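Acetoin utilization protein (Exiguobacterium sibiricum, PDB 2Q04) probably transfers an acetyl group from acetyl-CoA, as a member of the GNAT acetyltransferase family linked by name to the use of acetoin. Local coordinates at residues E20-P24 / K115-V119; L30-L35 / E47-A51; D36-F42 / A100-R106; L58-I64 / V76-Y80. All coordinates share one frame; numbering follows the deposited sequence.

In the fold
All four contacts gather around the mixed sheet of the GNAT fold, and their chemistry follows their place on it. Interactions 1 and 4 are buried: the first packs helix 112-121 on strand 19-23 through aliphatic side chains, the second is the backbone-bonded hairpin of strands 62-68 and 71-79. They meet, for instance, where Leu116 packs on Val76. Interactions 2 and 3 are only partly buried and rely more on polar side chains, a histidine reaching a turn carbonyl in one, a glutamate and a salt bridge in the other. Their first segments are consecutive and the contacts interleave; Gln48 touches Phe42. Interaction 3 joins interaction 4 edge to edge, strand 95-103 pairing with strand 71-79.

Interaction 1 of 4, residues E20-P24 / K115-V119; sequences EIEGP and KLLEV
Helix packing on the sheet of a GNAT-type fold is what this contact represents: helix 112-121 lies on strand 19-23, with Ile21 of the strand set against Lys115, Leu116 and Val119 of the helix. The two short axes come within 8.0 Å and run in roughly the same direction, at 35°. Ile21 suits the place because its two branches serve different helix residues. CG1 sits beside the backbone N (chi1 -62°), which leaves CG2 anti to that N, where it meets Val119 CG2 at 3.4 Å and Leu116 CD1 at 3.8 Å. The longer branch extends to CD1, which approaches Lys115 CB; the two side chains cross at about a right angle, and the lysine lends its aliphatic base to the apolar layer while its chain bends at CG and leads the amine away. Val119, one turn after Lys115, is short and beta-branched: CG2 faces Ile21, and CG1 lies 4.1 Å from Glu22 CA, filling in over the strand backbone. Glu22 itself directs its CB away from the helix, and its carboxylate forms a salt bridge with Arg67 of the neighbouring strand 62-68. Gly23 has backbone angles at which a CB would collide with the carbonyl oxygen of Glu22, so glycine fits here for backbone reasons; a cis peptide then leads into Pro24. Leu12 of strand 8-12 also touches Ile21 and Lys115. Near Gly23 a water bridges strand and helix, hydrogen-bonded to Gly23 O at 3.0 Å and to Val119 O at 2.7 Å.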
loop_
_atom_site.group_PDB
_atom_site.type_symbol
_atom_site.label_atom_id
_atom_site.label_comp_id
_atom_site.label_asym_id
_atom_site.label_seq_id
_atom_site.Cartn_x
_atom_site.Cartn_y
_atom_site.Cartn_z
ATOM N N GLU A 20 3.271 -4.357 -17.471
ATOM C CA GLU A 20 3.377 -2.911 -17.423
ATOM C C GLU A 20 3.037 -2.413 -16.036
ATOM O O GLU A 20 1.933 -2.666 -15.508
ATOM C CB GLU A 20 2.467 -2.261 -18.465
ATOM C CG GLU A 20 2.599 -2.859 -19.862
ATOM C CD GLU A 20 4.051 -3.035 -20.300
ATOM O OE1 GLU A 20 4.863 -2.111 -20.076
ATOM O OE2 GLU A 20 4.375 -4.099 -20.870
ATOM N N ILE A 21 4.002 -1.743 -15.424
ATOM C CA ILE A 21 3.845 -1.212 -14.089
ATOM C C ILE A 21 3.793 0.294 -14.169
ATOM O O ILE A 21 4.780 0.939 -14.502
ATOM C CB ILE A 21 4.984 -1.666 -13.192
ATOM C CG1 ILE A 21 4.950 -3.198 -13.085
ATOM C CG2 ILE A 21 4.864 -1.026 -11.799
ATOM C CD1 ILE A 21 6.027 -3.761 -12.312
ATOM N N GLU A 22 2.623 0.856 -13.875
ATOM C CA GLU A 22 2.382 2.244 -14.152
ATOM C C GLU A 22 1.327 2.860 -13.239
ATOM O O GLU A 22 0.421 2.177 -12.758
ATOM C CB GLU A 22 1.936 2.391 -15.601
ATOM C CG GLU A 22 0.606 1.671 -15.904
ATOM C CD GLU A 22 0.280 1.621 -17.368
ATOM O OE1 GLU A 22 1.207 1.456 -18.187
ATOM O OE2 GLU A 22 -0.914 1.699 -17.705
ATOM N N GLY A 23 1.418 4.179 -13.076
ATOM C CA GLY A 23 0.435 4.940 -12.330
ATOM C C GLY A 23 1.042 6.228 -11.806
ATOM O O GLY A 23 2.240 6.471 -12.001
ATOM N N PRO A 24 0.225 7.057 -11.094
ATOM C CA PRO A 24 -1.189 6.775 -10.784
ATOM C C PRO A 24 -2.105 6.780 -12.026
ATOM O O PRO A 24 -1.963 7.636 -12.916
ATOM C CB PRO A 24 -1.580 7.916 -9.813
ATOM C CG PRO A 24 -0.287 8.555 -9.402
ATOM C CD PRO A 24 0.670 8.336 -10.508
ATOM N N LYS A 115 8.531 -3.635 -7.677
ATOM C CA LYS A 115 8.413 -2.645 -8.761
ATOM C C LYS A 115 7.198 -1.786 -8.609
ATOM O O LYS A 115 7.210 -0.619 -8.958
ATOM C CB LYS A 115 8.374 -3.331 -10.121
ATOM C CG LYS A 115 9.711 -3.483 -10.762
ATOM C CD LYS A 115 10.203 -2.165 -11.360
ATOM C CE LYS A 115 11.507 -2.358 -12.111
ATOM N NZ LYS A 115 11.911 -1.141 -12.844
ATOM N N LEU A 116 6.112 -2.394 -8.201
ATOM C CA LEU A 116 4.901 -1.665 -7.922
ATOM C C LEU A 116 5.230 -0.509 -6.969
ATOM O O LEU A 116 4.803 0.627 -7.188
ATOM C CB LEU A 116 3.879 -2.601 -7.280
ATOM C CG LEU A 116 2.459 -2.647 -7.831
ATOM C CD1 LEU A 116 2.415 -2.520 -9.288
ATOM C CD2 LEU A 116 1.808 -3.961 -7.400
ATOM N N LEU A 117 6.044 -0.796 -5.945
ATOM C CA LEU A 117 6.439 0.222 -4.967
ATOM C C LEU A 117 7.439 1.217 -5.561
ATOM O O LEU A 117 7.376 2.411 -5.266
ATOM C CB LEU A 117 7.038 -0.431 -3.709
ATOM C CG LEU A 117 6.076 -1.234 -2.798
ATOM C CD1 LEU A 117 6.866 -1.974 -1.714
ATOM C CD2 LEU A 117 5.024 -0.336 -2.173
ATOM N N GLU A 118 8.367 0.721 -6.390
ATOM C CA GLU A 118 9.359 1.593 -7.053
ATOM C C GLU A 118 8.677 2.676 -7.885
ATOM O O GLU A 118 8.986 3.852 -7.757
ATOM C CB GLU A 118 10.285 0.776 -7.964
ATOM C CG GLU A 118 11.414 0.051 -7.249
ATOM C CD GLU A 118 12.339 -0.705 -8.223
ATOM O OE1 GLU A 118 12.561 -0.205 -9.361
ATOM O OE2 GLU A 118 12.846 -1.788 -7.845
ATOM N N VAL A 119 7.775 2.255 -8.762
ATOM C CA VAL A 119 7.076 3.172 -9.650
ATOM C C VAL A 119 6.205 4.150 -8.854
ATOM O O VAL A 119 6.015 5.300 -9.259
ATOM C CB VAL A 119 6.199 2.396 -10.670
ATOM C CG1 VAL A 119 5.352 3.360 -11.507
ATOM C CG2 VAL A 119 7.072 1.541 -11.566
HETATM O O HOH W 1 4.308 7.246 -9.975
#

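Interaction 2 of 4, residues L30-L35 / E47-A51; sequences LATYKL and EQHEA
His49 extends its imidazole from the helix to the turn at Leu30-Tyr33, and its NE2 donates a hydrogen bond to Leu30 O at 2.8 Å. The bond is somewhat bent, with an angle of 143° at the hydrogen, and the donor stands tilted from the carbonyl plane. Tyr33 O is also near NE2, but the angle is too poor for a bond. Ala31 O sits by CE1 at the ring edge, so three backbone carbonyls of the turn lie near the polar end of the imidazole, a setting that suits a side chain able to donate from its far nitrogen. The extended first torsion, CG anti to the backbone N (chi1 -175°), carries the ring away from the helix backbone towards the turn. Closer to the helix, Leu35 supplies the apolar half: its CG lies 3.9 Å from His49 CB, and its CD1 comes against the helix backbone, 3.2 Å from His49 N. The same methyl reaches Gln48 CB at 3.8 Å. Leucine fits because one branch can settle on the helix surface between two successive residues.

In the GNAT-type fold this joins helix 45-56 to the connection between helix 27-30 and strand 34-35. Leu30 O is also the carbonyl that closes the type I beta turn, bonded by Tyr33 N, which helps fix its position. That oxygen thus takes two donors, which come from opposite faces of its plane. Farther out, Leu30 packs on Ile63 and Ile72 of the sheet and on Val53 of the helix, while Leu35 touches Ile72 and Leu52.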
loop_
_atom_site.group_PDB
_atom_site.type_symbol
_atom_site.label_atom_id
_atom_site.label_comp_id
_atom_site.label_asym_id
_atom_site.label_seq_id
_atom_site.Cartn_x
_atom_site.Cartn_y
_atom_site.Cartn_z
ATOM N N LEU A 30 -9.010 3.309 -15.330
ATOM C CA LEU A 30 -9.118 2.094 -14.477
ATOM C C LEU A 30 -10.397 1.316 -14.731
ATOM O O LEU A 30 -10.408 0.088 -14.644
ATOM C CB LEU A 30 -9.058 2.458 -12.996
ATOM C CG LEU A 30 -7.679 2.531 -12.358
ATOM C CD1 LEU A 30 -7.819 2.823 -10.869
ATOM C CD2 LEU A 30 -6.894 1.228 -12.585
ATOM N N ALA A 31 -11.487 2.037 -14.997
ATOM C CA ALA A 31 -12.796 1.416 -15.204
ATOM C C ALA A 31 -12.835 0.555 -16.464
ATOM O O ALA A 31 -13.660 -0.350 -16.575
ATOM C CB ALA A 31 -13.875 2.481 -15.268
ATOM N N THR A 32 -11.946 0.849 -17.416
ATOM C CA THR A 32 -11.902 0.111 -18.691
ATOM C C THR A 32 -11.108 -1.208 -18.572
ATOM O O THR A 32 -11.249 -2.101 -19.409
ATOM C CB THR A 32 -11.282 0.965 -19.811
ATOM O OG1 THR A 32 -9.919 1.263 -19.491
ATOM C CG2 THR A 32 -12.063 2.266 -19.994
ATOM N N TYR A 33 -10.271 -1.315 -17.538
ATOM C CA TYR A 33 -9.500 -2.532 -17.312
ATOM C C TYR A 33 -10.351 -3.586 -16.603
ATOM O O TYR A 33 -11.515 -3.349 -16.287
ATOM C CB TYR A 33 -8.237 -2.234 -16.488
ATOM C CG TYR A 33 -7.281 -1.243 -17.130
ATOM C CD1 TYR A 33 -6.951 -1.332 -18.476
ATOM C CD2 TYR A 33 -6.654 -0.269 -16.367
ATOM C CE1 TYR A 33 -6.066 -0.430 -19.061
ATOM C CE2 TYR A 33 -5.753 0.623 -16.934
ATOM C CZ TYR A 33 -5.464 0.539 -18.280
ATOM O OH TYR A 33 -4.575 1.426 -18.842
ATOM N N LYS A 34 -9.761 -4.757 -16.379
ATOM C CA LYS A 34 -10.448 -5.860 -15.724
ATOM C C LYS A 34 -9.550 -6.488 -14.659
ATOM O O LYS A 34 -8.490 -7.008 -14.969
ATOM C CB LYS A 34 -10.836 -6.922 -16.759
ATOM C CG LYS A 34 -11.564 -8.131 -16.175
ATOM C CD LYS A 34 -12.082 -9.057 -17.272
ATOM C CE LYS A 34 -12.950 -10.177 -16.698
ATOM N NZ LYS A 34 -13.576 -11.016 -17.766
ATOM N N LEU A 35 -9.978 -6.434 -13.405
ATOM C CA LEU A 35 -9.221 -7.066 -12.325
ATOM C C LEU A 35 -9.113 -8.571 -12.546
ATOM O O LEU A 35 -10.116 -9.248 -12.816
ATOM C CB LEU A 35 -9.877 -6.803 -10.964
ATOM C CG LEU A 35 -9.411 -5.575 -10.179
ATOM C CD1 LEU A 35 -10.037 -5.586 -8.786
ATOM C CD2 LEU A 35 -7.898 -5.527 -10.073
ATOM N N GLU A 47 -16.225 -6.129 -6.871
ATOM C CA GLU A 47 -16.337 -5.152 -5.789
ATOM C C GLU A 47 -15.007 -4.434 -5.548
ATOM O O GLU A 47 -14.986 -3.241 -5.264
ATOM C CB GLU A 47 -16.803 -5.835 -4.481
ATOM C CG GLU A 47 -18.281 -6.293 -4.479
ATOM C CD GLU A 47 -18.544 -7.493 -5.400
ATOM O OE1 GLU A 47 -17.566 -8.148 -5.824
ATOM O OE2 GLU A 47 -19.732 -7.775 -5.694
ATOM N N GLN A 48 -13.902 -5.178 -5.648
ATOM C CA GLN A 48 -12.561 -4.613 -5.412
ATOM C C GLN A 48 -12.152 -3.661 -6.542
ATOM O O GLN A 48 -11.416 -2.705 -6.313
ATOM C CB GLN A 48 -11.512 -5.741 -5.268
ATOM C CG GLN A 48 -10.103 -5.258 -4.772
ATOM C CD GLN A 48 -10.121 -4.726 -3.322
ATOM O OE1 GLN A 48 -11.114 -4.862 -2.609
ATOM N NE2 GLN A 48 -9.012 -4.126 -2.897
ATOM N N HIS A 49 -12.616 -3.946 -7.764
ATOM C CA HIS A 49 -12.349 -3.078 -8.926
ATOM C C HIS A 49 -13.017 -1.721 -8.711
ATOM O O HIS A 49 -12.389 -0.671 -8.870
ATOM C CB HIS A 49 -12.884 -3.743 -10.217
ATOM C CG HIS A 49 -12.560 -2.988 -11.473
ATOM N ND1 HIS A 49 -13.530 -2.559 -12.356
ATOM C CD2 HIS A 49 -11.372 -2.607 -12.004
ATOM C CE1 HIS A 49 -12.953 -1.945 -13.376
ATOM N NE2 HIS A 49 -11.645 -1.958 -13.185
ATOM N N GLU A 50 -14.286 -1.760 -8.319
ATOM C CA GLU A 50 -15.044 -0.556 -7.990
ATOM C C GLU A 50 -14.361 0.241 -6.859
ATOM O O GLU A 50 -14.439 1.462 -6.821
ATOM C CB GLU A 50 -16.469 -0.948 -7.585
ATOM C CG GLU A 50 -17.314 0.171 -7.030
ATOM C CD GLU A 50 -18.744 -0.286 -6.724
ATOM O OE1 GLU A 50 -19.524 -0.484 -7.689
ATOM O OE2 GLU A 50 -19.078 -0.458 -5.520
ATOM N N ALA A 51 -13.691 -0.467 -5.954
ATOM C CA ALA A 51 -12.961 0.172 -4.859
ATOM C C ALA A 51 -11.702 0.895 -5.358
ATOM O O ALA A 51 -11.338 1.941 -4.838
ATOM C CB ALA A 51 -12.586 -0.861 -3.798
#

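Interaction 3 of 4, residues D36-F42 / A100-R106; sequences DPGLTAF and AIEVAAR
Glu102 keeps CG anti to its own N (chi1 -164°) and stays extended beyond it, which carries its carboxylate from the strand up to the loop, where OE2 accepts from Ala41 N at 2.8 Å. This bond comes on the syn side, 26° out of the carboxylate plane. The other oxygen, OE1, lies at the edge of the Phe42 ring, 3.5 Å from CD2. A water hydrogen-bonded to Glu102 OE1 at 2.9 Å also bonds Leu39 O and accepts from Phe42 N. A glutamate is long enough for this: OE2 takes one loop N-H directly, and OE1 reaches a second through the water. Beneath it, Leu39 CD2 packs 3.7 Å from Glu102 CG, and the Phe42 ring meets the small methyl of Ala100, CE2 to CB.

At the other end Arg106 approaches Asp36 end-on. NH1 and NH2 both donate to OD1, at 3.2 Å and 3.3 Å, from the same face of the carboxylate, in a salt bridge; NH1 also makes a weak bond to OD2. Asp36 OD2 accepts from Gly38 N as well, an Asx turn, which probably limits the rotation of the carboxylate that Arg106 meets.

Strand 95-103 pairs with strand 71-79, whose Tyr75 gives Glu102 OE1 a weak hydrogen bond. The opposite side chains, Ile101 and Val103, turn to helix 112-121, while Phe42 touches Gln48 of helix 45-56.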
loop_
_atom_site.group_PDB
_atom_site.type_symbol
_atom_site.label_atom_id
_atom_site.label_comp_id
_atom_site.label_asym_id
_atom_site.label_seq_id
_atom_site.Cartn_x
_atom_site.Cartn_y
_atom_site.Cartn_z
ATOM N N ASP A 36 -7.896 -9.092 -12.414
ATOM C CA ASP A 36 -7.656 -10.519 -12.532
ATOM C C ASP A 36 -8.482 -11.273 -11.472
ATOM O O ASP A 36 -8.578 -10.821 -10.324
ATOM C CB ASP A 36 -6.176 -10.818 -12.335
ATOM C CG ASP A 36 -5.833 -12.239 -12.637
ATOM O OD1 ASP A 36 -5.780 -12.592 -13.834
ATOM O OD2 ASP A 36 -5.613 -13.014 -11.682
ATOM N N PRO A 37 -9.065 -12.443 -11.849
ATOM C CA PRO A 37 -9.923 -13.204 -10.913
ATOM C C PRO A 37 -9.215 -13.654 -9.623
ATOM O O PRO A 37 -9.882 -13.988 -8.646
ATOM C CB PRO A 37 -10.341 -14.430 -11.738
ATOM C CG PRO A 37 -10.136 -14.031 -13.161
ATOM C CD PRO A 37 -8.981 -13.101 -13.168
ATOM N N GLY A 38 -7.878 -13.637 -9.623
ATOM C CA GLY A 38 -7.102 -14.102 -8.475
ATOM C C GLY A 38 -6.749 -13.023 -7.460
ATOM O O GLY A 38 -5.882 -13.234 -6.610
ATOM N N LEU A 39 -7.422 -11.871 -7.535
ATOM C CA LEU A 39 -7.170 -10.764 -6.595
ATOM C C LEU A 39 -8.348 -10.603 -5.629
ATOM O O LEU A 39 -9.004 -9.552 -5.592
ATOM C CB LEU A 39 -6.919 -9.459 -7.362
ATOM C CG LEU A 39 -5.649 -9.436 -8.240
ATOM C CD1 LEU A 39 -5.678 -8.268 -9.195
ATOM C CD2 LEU A 39 -4.393 -9.396 -7.391
ATOM N N THR A 40 -8.566 -11.631 -4.801
ATOM C CA THR A 40 -9.742 -11.693 -3.910
ATOM C C THR A 40 -9.358 -11.744 -2.393
ATOM O O THR A 40 -10.107 -12.290 -1.572
ATOM C CB THR A 40 -10.616 -12.940 -4.246
ATOM O OG1 THR A 40 -9.820 -14.127 -4.150
ATOM C CG2 THR A 40 -11.189 -12.832 -5.659
ATOM N N ALA A 41 -8.223 -11.131 -2.038
ATOM C CA ALA A 41 -7.736 -11.147 -0.641
ATOM C C ALA A 41 -8.506 -10.167 0.249
ATOM O O ALA A 41 -8.555 -10.337 1.472
ATOM C CB ALA A 41 -6.240 -10.837 -0.594
ATOM N N PHE A 42 -9.080 -9.130 -0.359
ATOM C CA PHE A 42 -9.855 -8.137 0.387
ATOM C C PHE A 42 -11.340 -8.276 0.112
ATOM O O PHE A 42 -12.149 -8.269 1.038
ATOM C CB PHE A 42 -9.363 -6.730 0.073
ATOM C CG PHE A 42 -7.989 -6.451 0.606
ATOM C CD1 PHE A 42 -7.797 -6.195 1.965
ATOM C CD2 PHE A 42 -6.875 -6.551 -0.214
ATOM C CE1 PHE A 42 -6.526 -5.990 2.479
ATOM C CE2 PHE A 42 -5.599 -6.342 0.294
ATOM C CZ PHE A 42 -5.429 -6.057 1.647
ATOM N N ALA A 100 -3.343 -0.847 0.379
ATOM C CA ALA A 100 -3.090 -2.252 0.144
ATOM C C ALA A 100 -2.201 -2.474 -1.080
ATOM O O ALA A 100 -1.944 -1.555 -1.863
ATOM C CB ALA A 100 -4.408 -2.999 -0.017
ATOM N N ILE A 101 -1.708 -3.700 -1.204
ATOM C CA ILE A 101 -0.886 -4.113 -2.322
ATOM C C ILE A 101 -1.141 -5.582 -2.551
ATOM O O ILE A 101 -0.958 -6.389 -1.659
ATOM C CB ILE A 101 0.617 -3.871 -2.043
ATOM C CG1 ILE A 101 1.460 -4.218 -3.269
ATOM C CG2 ILE A 101 1.082 -4.671 -0.855
ATOM C CD1 ILE A 101 2.892 -3.766 -3.154
ATOM N N GLU A 102 -1.654 -5.914 -3.719
ATOM C CA GLU A 102 -2.036 -7.279 -4.008
ATOM C C GLU A 102 -1.568 -7.694 -5.401
ATOM O O GLU A 102 -1.525 -6.891 -6.308
ATOM C CB GLU A 102 -3.563 -7.436 -3.881
ATOM C CG GLU A 102 -4.029 -8.879 -3.773
ATOM C CD GLU A 102 -5.547 -9.008 -3.566
ATOM O OE1 GLU A 102 -6.234 -7.956 -3.407
ATOM O OE2 GLU A 102 -6.046 -10.165 -3.557
ATOM N N VAL A 103 -1.186 -8.958 -5.533
ATOM C CA VAL A 103 -0.667 -9.492 -6.784
ATOM C C VAL A 103 -1.165 -10.920 -6.967
ATOM O O VAL A 103 -1.032 -11.743 -6.064
ATOM C CB VAL A 103 0.881 -9.511 -6.777
ATOM C CG1 VAL A 103 1.418 -10.174 -8.050
ATOM C CG2 VAL A 103 1.437 -8.091 -6.612
ATOM N N ALA A 104 -1.732 -11.216 -8.141
ATOM C CA ALA A 104 -2.244 -12.561 -8.429
ATOM C C ALA A 104 -1.203 -13.626 -8.075
ATOM O O ALA A 104 -0.016 -13.454 -8.332
ATOM C CB ALA A 104 -2.642 -12.677 -9.894
ATOM N N ALA A 105 -1.675 -14.735 -7.508
ATOM C CA ALA A 105 -0.797 -15.807 -7.001
ATOM C C ALA A 105 0.200 -16.345 -8.050
ATOM O O ALA A 105 1.368 -16.587 -7.734
ATOM C CB ALA A 105 -1.644 -16.951 -6.449
ATOM N N ARG A 106 -0.263 -16.526 -9.285
ATOM C CA ARG A 106 0.591 -17.088 -10.345
ATOM C C ARG A 106 1.753 -16.151 -10.722
ATOM O O ARG A 106 2.715 -16.579 -11.368
ATOM C CB ARG A 106 -0.240 -17.430 -11.593
ATOM C CG ARG A 106 -0.733 -16.227 -12.380
ATOM C CD ARG A 106 -1.440 -16.674 -13.673
ATOM N NE ARG A 106 -1.776 -15.542 -14.545
ATOM C CZ ARG A 106 -2.815 -14.725 -14.357
ATOM N NH1 ARG A 106 -3.619 -14.887 -13.301
ATOM N NH2 ARG A 106 -3.037 -13.723 -15.211
HETATM O O HOH W 2 -9.087 -8.051 -3.287
#

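Interaction 4 of 4, residues L58-I64 / V76-Y80; sequences LEEGRII and VTFLY
Strands 62-68 and 71-79 form an antiparallel beta hairpin of the GNAT-type sheet, in which Arg62 and Phe78, and Ile64 and Val76, are hydrogen-bonded pairs flanking the non-hydrogen-bonded pair Ile63 and Thr77. Both hydrogen-bonded pairs exchange N-H and carbonyl bonds in each direction, as between Ile64 N and Val76 O at 3.1 Å. On the face of Ile64 and Val76, beta-branched side chains lie side by side, Ile64 CB 3.7 Å from Val76 CG1, and Phe78 adds its ring; this face is turned to helix 112-121. Arg62 shares it at its base, but its guanidinium leads away to Asp123. On the other face Ile63 CD1 packs 3.5 Å from Thr77 CG2, beneath helix 45-56, while Thr77 OG1 bonds Ala100 N of the next strand.

Beyond the paired strands Glu60 takes over. Its chi1 of 83° sets CG between the backbone N and the carbonyl carbon and over one face of the Tyr80 ring, towards the rim, in a CH-pi contact 3.7 Å from the centroid. The bend at chi2 then brings the carboxylate, nearly parallel to the ring, round to the backbone: Tyr80 N donates to Glu60 OE2 at 3.0 Å, almost straight at 172°.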
loop_
_atom_site.group_PDB
_atom_site.type_symbol
_atom_site.label_atom_id
_atom_site.label_comp_id
_atom_site.label_asym_id
_atom_site.label_seq_id
_atom_site.Cartn_x
_atom_site.Cartn_y
_atom_site.Cartn_z
ATOM N N LEU A 58 -10.269 10.014 -5.769
ATOM C CA LEU A 58 -10.018 10.896 -4.627
ATOM C C LEU A 58 -8.933 11.919 -4.944
ATOM O O LEU A 58 -7.999 11.638 -5.714
ATOM C CB LEU A 58 -9.609 10.086 -3.401
ATOM C CG LEU A 58 -10.669 9.155 -2.820
ATOM C CD1 LEU A 58 -10.036 8.233 -1.773
ATOM C CD2 LEU A 58 -11.836 9.957 -2.219
ATOM N N GLU A 59 -9.030 13.080 -4.297
ATOM C CA GLU A 59 -8.068 14.157 -4.482
ATOM C C GLU A 59 -6.636 13.661 -4.255
ATOM O O GLU A 59 -5.754 13.905 -5.069
ATOM C CB GLU A 59 -8.381 15.311 -3.518
ATOM C CG GLU A 59 -7.700 16.630 -3.881
ATOM N N GLU A 60 -6.429 12.931 -3.162
ATOM C CA GLU A 60 -5.097 12.424 -2.814
ATOM C C GLU A 60 -4.852 10.981 -3.329
ATOM O O GLU A 60 -3.713 10.489 -3.310
ATOM C CB GLU A 60 -4.886 12.480 -1.288
ATOM C CG GLU A 60 -5.471 11.273 -0.492
ATOM C CD GLU A 60 -7.008 11.289 -0.382
ATOM O OE1 GLU A 60 -7.650 12.279 -0.825
ATOM O OE2 GLU A 60 -7.565 10.312 0.165
ATOM N N GLY A 61 -5.917 10.329 -3.801
ATOM C CA GLY A 61 -5.863 8.903 -4.176
ATOM C C GLY A 61 -4.913 8.572 -5.325
ATOM O O GLY A 61 -4.846 9.293 -6.308
ATOM N N ARG A 62 -4.191 7.454 -5.186
ATOM C CA ARG A 62 -3.281 6.969 -6.223
ATOM C C ARG A 62 -3.378 5.461 -6.353
ATOM O O ARG A 62 -3.211 4.718 -5.362
ATOM C CB ARG A 62 -1.839 7.340 -5.892
ATOM C CG ARG A 62 -1.612 8.788 -5.754
ATOM C CD ARG A 62 -0.171 9.101 -5.635
ATOM N NE ARG A 62 0.054 10.541 -5.669
ATOM C CZ ARG A 62 1.197 11.123 -6.038
ATOM N NH1 ARG A 62 2.231 10.386 -6.435
ATOM N NH2 ARG A 62 1.294 12.449 -6.041
ATOM N N ILE A 63 -3.614 5.001 -7.577
ATOM C CA ILE A 63 -3.639 3.577 -7.877
ATOM C C ILE A 63 -2.564 3.266 -8.925
ATOM O O ILE A 63 -2.641 3.722 -10.048
ATOM C CB ILE A 63 -5.029 3.134 -8.431
ATOM C CG1 ILE A 63 -6.154 3.417 -7.404
ATOM C CG2 ILE A 63 -5.006 1.645 -8.824
ATOM C CD1 ILE A 63 -6.085 2.567 -6.138
ATOM N N ILE A 64 -1.527 2.563 -8.508
ATOM C CA ILE A 64 -0.516 2.076 -9.421
ATOM C C ILE A 64 -0.817 0.603 -9.684
ATOM O O ILE A 64 -1.137 -0.151 -8.751
ATOM C CB ILE A 64 0.927 2.243 -8.831
ATOM C CG1 ILE A 64 1.352 3.726 -8.856
ATOM C CG2 ILE A 64 1.941 1.402 -9.622
ATOM C CD1 ILE A 64 0.517 4.636 -7.964
ATOM N N VAL A 76 -1.270 -1.425 -6.169
ATOM C CA VAL A 76 -0.940 -0.874 -4.886
ATOM C C VAL A 76 -1.673 0.450 -4.755
ATOM O O VAL A 76 -1.713 1.238 -5.712
ATOM C CB VAL A 76 0.596 -0.680 -4.710
ATOM C CG1 VAL A 76 1.146 0.285 -5.749
ATOM C CG2 VAL A 76 0.911 -0.195 -3.307
ATOM N N THR A 77 -2.298 0.676 -3.583
ATOM C CA THR A 77 -3.184 1.842 -3.384
ATOM C C THR A 77 -2.630 2.828 -2.377
ATOM O O THR A 77 -1.932 2.449 -1.442
ATOM C CB THR A 77 -4.576 1.413 -2.898
ATOM O OG1 THR A 77 -4.506 1.015 -1.521
ATOM C CG2 THR A 77 -5.112 0.273 -3.734
ATOM N N PHE A 78 -2.953 4.112 -2.583
ATOM C CA PHE A 78 -2.582 5.168 -1.653
ATOM C C PHE A 78 -3.740 6.081 -1.472
ATOM O O PHE A 78 -4.404 6.446 -2.437
ATOM C CB PHE A 78 -1.395 5.967 -2.174
ATOM C CG PHE A 78 -0.186 5.174 -2.353
ATOM C CD1 PHE A 78 0.744 5.065 -1.331
ATOM C CD2 PHE A 78 0.046 4.496 -3.548
ATOM C CE1 PHE A 78 1.894 4.292 -1.494
ATOM C CE2 PHE A 78 1.185 3.732 -3.718
ATOM C CZ PHE A 78 2.115 3.633 -2.692
ATOM N N LEU A 79 -3.997 6.455 -0.228
ATOM C CA LEU A 79 -5.062 7.394 0.096
ATOM C C LEU A 79 -4.899 7.823 1.530
ATOM O O LEU A 79 -4.040 7.293 2.249
ATOM C CB LEU A 79 -6.445 6.745 -0.109
ATOM C CG LEU A 79 -6.810 5.547 0.789
ATOM C CD1 LEU A 79 -8.289 5.212 0.636
ATOM C CD2 LEU A 79 -5.933 4.315 0.484
ATOM N N TYR A 80 -5.716 8.778 1.967
ATOM C CA TYR A 80 -5.678 9.207 3.359
ATOM C C TYR A 80 -6.214 8.112 4.253
ATOM O O TYR A 80 -7.094 7.359 3.847
ATOM C CB TYR A 80 -6.475 10.496 3.566
ATOM C CG TYR A 80 -5.747 11.743 3.123
ATOM C CD1 TYR A 80 -4.412 11.951 3.466
ATOM C CD2 TYR A 80 -6.410 12.747 2.435
ATOM C CE1 TYR A 80 -3.749 13.079 3.080
ATOM C CE2 TYR A 80 -5.753 13.898 2.046
ATOM C CZ TYR A 80 -4.422 14.063 2.376
ATOM O OH TYR A 80 -3.755 15.210 1.998
#